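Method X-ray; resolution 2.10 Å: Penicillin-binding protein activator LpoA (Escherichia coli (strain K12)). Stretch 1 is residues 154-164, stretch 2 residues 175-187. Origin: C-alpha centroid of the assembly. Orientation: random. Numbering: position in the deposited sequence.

Stretch 1 (154-164) SMTQEQANTLV
Stretch 2 175-187: WLDLQRVWFDNRN

This is a small, mostly apolar contact in which a short helix and its flanking turns lie nearly antiparallel along one side of a longer helix, with the ring of Phe 183 as its centerpiece and a single weak hydrogen bond across it. The short helix spans 157-161; its partner is already helical at 175. Their N-to-C directions differ by 157°, and their axes come no nearer than 11.5 Å, so the gap is filled mainly by side chains, joined by backbone atoms of Met 155 and Thr 156 against the ring of Phe 183. The register follows from the reversed directions: Gln 157 CA lies 7.1 Å from Phe 183 CA, and Ala 160 CA lies 8.0 Å from Leu 176 CA. The two sides together bury 385 Å².

The short helix begins with a capping bond. Thr 156, extended at phi/psi -95/163 with chi1 p, accepts Gln 159 N at OG1 (3.1 Å), and a hydrogen bond from Thr 156 N to Gln 159 OE1 (3.0 Å) answers it. Threonine suits this place because its hydroxyl can accept an amide hydrogen that the first helical turn leaves without a backbone partner. Helical hydrogen bonding then proceeds from Ala 160 N to Thr 156 O (2.9 Å) and from Asn 161 N to Gln 157 O (3.0 Å). Beyond it, Thr 162 OG1 donates to Gln 159 O at 2.7 Å, and Leu 163 turns extended at -75/137.

Phe 183 (chi1 m, chi2 -29°) points toward the first stretch and is buried. Over one face of its ring lies the aliphatic part of Gln 157, with CG 3.9 Å from the Phe 183 ring centroid and 16° off the normal, a CH-pi contact. A long, flexible glutamine (m, t) can thus cover an aromatic ring with methylene while its amide stays at the exposed margin. Near the ring plane, Met 155 O is 3.7 Å from Phe 183 CE1 and Ala 160 CB is 4.0 Å from Phe 183 CE2.

Ala 160 points toward the long helix, and its small methyl also comes within 3.3 Å of Gln 179 OE1, measured from CB. Gln 179, one helical turn before Phe 183, extends with chi1 and chi2 both t and chi3 45°. Its NE2 donates a weak hydrogen bond to Met 155 SD, long at 3.7 Å but well directed at 158°, as expected of a large, diffuse sulfur acceptor. The extended m, t, t chain of Met 155 carries that sulfur to the amide.

At the other end, Leu 163 CD1 meets Leu 176 CD2 at 3.6 Å. Both leucines point toward the opposing stretch and adopt the common m, t rotamer, pairing branched apolar ends.

Arg 186 (p, t, t) reaches back so that its NH2 is 3.3 Å from Gln 157 NE2; two donors meet there, so proximity brings no hydrogen bond. Poor order in Gln 157 advises caution about its amide. Along the long helix, Arg 180 NH2 and Asp 184 OD1 form a salt bridge at 2.8 Å.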

# COMPACT_ATOMS: atom_id res chain seq x y z
N SER A 154 9.71 -8.48 13.79
CA SER A 154 9.57 -7.66 14.99
C SER A 154 8.73 -8.32 16.06
O SER A 154 8.70 -7.83 17.20
CB SER A 154 8.95 -6.31 14.62
OG SER A 154 9.88 -5.49 13.93
N MET A 155 8.04 -9.41 15.74
CA MET A 155 7.25 -10.12 16.73
C MET A 155 8.12 -11.09 17.52
O MET A 155 9.21 -11.49 17.10
CB MET A 155 6.11 -10.90 16.07
CG MET A 155 5.11 -10.04 15.32
SD MET A 155 3.75 -11.06 14.71
CE MET A 155 2.78 -9.84 13.82
N THR A 156 7.61 -11.48 18.69
CA THR A 156 8.21 -12.55 19.48
C THR A 156 7.50 -13.86 19.17
O THR A 156 6.40 -13.88 18.61
CB THR A 156 8.12 -12.23 20.98
OG1 THR A 156 6.74 -12.24 21.38
CG2 THR A 156 8.73 -10.87 21.28
N GLN A 157 8.15 -14.96 19.54
CA GLN A 157 7.54 -16.28 19.35
C GLN A 157 6.17 -16.35 20.01
O GLN A 157 5.23 -16.91 19.44
CB GLN A 157 8.47 -17.37 19.90
CG GLN A 157 9.85 -17.39 19.26
CD GLN A 157 10.78 -18.39 19.92
OE1 GLN A 157 10.38 -19.12 20.83
NE2 GLN A 157 12.02 -18.44 19.45
N GLU A 158 6.05 -15.78 21.21
CA GLU A 158 4.77 -15.80 21.92
C GLU A 158 3.72 -14.98 21.17
O GLU A 158 2.59 -15.44 20.96
CB GLU A 158 4.94 -15.28 23.34
CG GLU A 158 5.77 -16.18 24.24
CD GLU A 158 5.85 -15.67 25.67
OE1 GLU A 158 5.26 -14.61 25.95
OE2 GLU A 158 6.49 -16.34 26.51
N GLN A 159 4.08 -13.76 20.78
CA GLN A 159 3.13 -12.90 20.07
C GLN A 159 2.64 -13.57 18.79
O GLN A 159 1.45 -13.47 18.45
CB GLN A 159 3.78 -11.55 19.76
CG GLN A 159 4.15 -10.74 20.99
CD GLN A 159 5.17 -9.66 20.70
OE1 GLN A 159 5.55 -9.44 19.55
NE2 GLN A 159 5.63 -8.99 21.75
N ALA A 160 3.53 -14.25 18.07
CA ALA A 160 3.14 -14.90 16.82
C ALA A 160 2.28 -16.13 17.07
O ALA A 160 1.42 -16.46 16.25
CB ALA A 160 4.38 -15.27 16.01
N ASN A 161 2.50 -16.82 18.20
CA ASN A 161 1.69 -17.99 18.52
C ASN A 161 0.22 -17.66 18.73
O ASN A 161 -0.63 -18.54 18.58
CB ASN A 161 2.24 -18.67 19.78
CG ASN A 161 3.56 -19.38 19.54
OD1 ASN A 161 4.09 -19.36 18.44
ND2 ASN A 161 4.09 -20.01 20.58
N THR A 162 -0.09 -16.41 19.07
CA THR A 162 -1.46 -16.00 19.33
C THR A 162 -2.20 -15.56 18.07
O THR A 162 -3.38 -15.20 18.15
CB THR A 162 -1.49 -14.87 20.35
OG1 THR A 162 -0.82 -13.72 19.82
CG2 THR A 162 -0.81 -15.30 21.65
N LEU A 163 -1.53 -15.57 16.91
CA LEU A 163 -2.18 -15.17 15.67
C LEU A 163 -3.13 -16.26 15.19
O LEU A 163 -2.81 -17.45 15.22
CB LEU A 163 -1.14 -14.87 14.60
CG LEU A 163 -0.26 -13.64 14.82
CD1 LEU A 163 0.81 -13.56 13.75
CD2 LEU A 163 -1.10 -12.37 14.83
N VAL A 164 -4.31 -15.84 14.74
CA VAL A 164 -5.34 -16.75 14.24
C VAL A 164 -5.66 -16.33 12.81
O VAL A 164 -6.13 -15.20 12.58
CB VAL A 164 -6.61 -16.73 15.11
CG1 VAL A 164 -7.53 -17.87 14.73
CG2 VAL A 164 -6.24 -16.79 16.59
N TRP A 175 3.82 -16.79 4.97
CA TRP A 175 4.65 -15.81 5.65
C TRP A 175 4.92 -16.22 7.09
O TRP A 175 6.05 -16.10 7.57
CB TRP A 175 3.99 -14.43 5.61
CG TRP A 175 4.22 -13.67 4.35
CD1 TRP A 175 3.28 -13.26 3.44
CD2 TRP A 175 5.48 -13.21 3.84
NE1 TRP A 175 3.87 -12.58 2.41
CE2 TRP A 175 5.23 -12.53 2.63
CE3 TRP A 175 6.80 -13.30 4.29
CZ2 TRP A 175 6.24 -11.96 1.87
CZ3 TRP A 175 7.81 -12.73 3.53
CH2 TRP A 175 7.52 -12.07 2.34
N LEU A 176 3.89 -16.70 7.79
CA LEU A 176 4.08 -17.13 9.17
C LEU A 176 4.97 -18.37 9.25
O LEU A 176 5.67 -18.56 10.25
CB LEU A 176 2.73 -17.41 9.82
CG LEU A 176 1.81 -16.20 9.96
CD1 LEU A 176 0.44 -16.62 10.48
CD2 LEU A 176 2.42 -15.15 10.89
N ASP A 177 4.97 -19.21 8.21
CA ASP A 177 5.89 -20.34 8.20
C ASP A 177 7.33 -19.87 8.08
O ASP A 177 8.22 -20.39 8.78
CB ASP A 177 5.54 -21.28 7.05
CG ASP A 177 6.27 -22.61 7.14
OD1 ASP A 177 5.78 -23.50 7.86
OD2 ASP A 177 7.34 -22.74 6.52
N LEU A 178 7.60 -18.89 7.22
CA LEU A 178 8.95 -18.36 7.11
C LEU A 178 9.38 -17.68 8.40
O LEU A 178 10.54 -17.76 8.81
CB LEU A 178 9.04 -17.38 5.94
CG LEU A 178 10.43 -16.79 5.64
CD1 LEU A 178 11.44 -17.88 5.32
CD2 LEU A 178 10.35 -15.79 4.50
N GLN A 179 8.44 -16.99 9.06
CA GLN A 179 8.71 -16.42 10.38
C GLN A 179 9.24 -17.49 11.33
O GLN A 179 10.24 -17.28 12.03
CB GLN A 179 7.44 -15.78 10.93
CG GLN A 179 7.63 -15.00 12.22
CD GLN A 179 6.31 -14.52 12.80
OE1 GLN A 179 5.34 -15.28 12.87
NE2 GLN A 179 6.27 -13.27 13.22
N ARG A 180 8.59 -18.65 11.35
CA ARG A 180 9.03 -19.74 12.23
C ARG A 180 10.40 -20.25 11.82
O ARG A 180 11.25 -20.54 12.67
CB ARG A 180 8.01 -20.88 12.21
CG ARG A 180 6.84 -20.67 13.15
CD ARG A 180 6.74 -21.79 14.17
NE ARG A 180 7.95 -21.90 14.98
CZ ARG A 180 8.17 -22.86 15.88
NH1 ARG A 180 7.26 -23.80 16.09
NH2 ARG A 180 9.31 -22.88 16.57
N VAL A 181 10.64 -20.39 10.51
CA VAL A 181 11.98 -20.74 10.04
C VAL A 181 13.00 -19.78 10.61
O VAL A 181 14.11 -20.17 10.99
CB VAL A 181 12.01 -20.76 8.49
CG1 VAL A 181 13.43 -20.95 7.98
CG2 VAL A 181 11.10 -21.86 7.96
N TRP A 182 12.64 -18.49 10.68
CA TRP A 182 13.56 -17.50 11.22
C TRP A 182 13.74 -17.68 12.72
O TRP A 182 14.87 -17.62 13.23
CB TRP A 182 13.06 -16.09 10.91
CG TRP A 182 13.97 -15.02 11.41
CD1 TRP A 182 15.22 -14.73 10.94
CD2 TRP A 182 13.71 -14.10 12.47
NE1 TRP A 182 15.76 -13.68 11.65
CE2 TRP A 182 14.85 -13.27 12.59
CE3 TRP A 182 12.63 -13.89 13.33
CZ2 TRP A 182 14.94 -12.26 13.54
CZ3 TRP A 182 12.72 -12.88 14.28
CH2 TRP A 182 13.86 -12.08 14.37
N PHE A 183 12.65 -17.90 13.46
CA PHE A 183 12.76 -18.15 14.89
C PHE A 183 13.68 -19.33 15.18
O PHE A 183 14.43 -19.32 16.17
CB PHE A 183 11.38 -18.41 15.50
CG PHE A 183 10.48 -17.20 15.56
CD1 PHE A 183 11.00 -15.92 15.68
CD2 PHE A 183 9.10 -17.35 15.51
CE1 PHE A 183 10.16 -14.82 15.75
CE2 PHE A 183 8.26 -16.26 15.58
CZ PHE A 183 8.79 -14.99 15.69
N ASP A 184 13.64 -20.36 14.34
CA ASP A 184 14.29 -21.63 14.65
C ASP A 184 15.74 -21.71 14.20
O ASP A 184 16.49 -22.51 14.76
CB ASP A 184 13.50 -22.78 14.01
CG ASP A 184 12.14 -22.98 14.65
OD1 ASP A 184 11.83 -22.26 15.63
OD2 ASP A 184 11.38 -23.86 14.18
N ASN A 185 16.16 -20.92 13.22
CA ASN A 185 17.49 -21.04 12.64
C ASN A 185 18.30 -19.76 12.68
O ASN A 185 19.42 -19.74 12.16
CB ASN A 185 17.40 -21.54 11.19
CG ASN A 185 16.74 -22.90 11.08
OD1 ASN A 185 17.40 -23.93 11.20
ND2 ASN A 185 15.44 -22.91 10.84
N ARG A 186 17.77 -18.68 13.27
CA ARG A 186 18.47 -17.39 13.23
C ARG A 186 19.85 -17.44 13.86
O ARG A 186 20.61 -16.47 13.71
CB ARG A 186 17.62 -16.31 13.91
CG ARG A 186 17.10 -16.67 15.29
CD ARG A 186 16.18 -15.58 15.82
NE ARG A 186 15.42 -16.03 16.98
CZ ARG A 186 14.46 -15.32 17.57
NH1 ARG A 186 14.13 -14.13 17.10
NH2 ARG A 186 13.83 -15.81 18.63
N ASN A 187 20.21 -18.52 14.56
CA ASN A 187 21.53 -18.66 15.15
C ASN A 187 22.48 -19.50 14.30
O ASN A 187 23.61 -19.76 14.74
CB ASN A 187 21.41 -19.27 16.55
CG ASN A 187 22.56 -18.87 17.46
OD1 ASN A 187 22.56 -17.78 18.02
ND2 ASN A 187 23.53 -19.76 17.62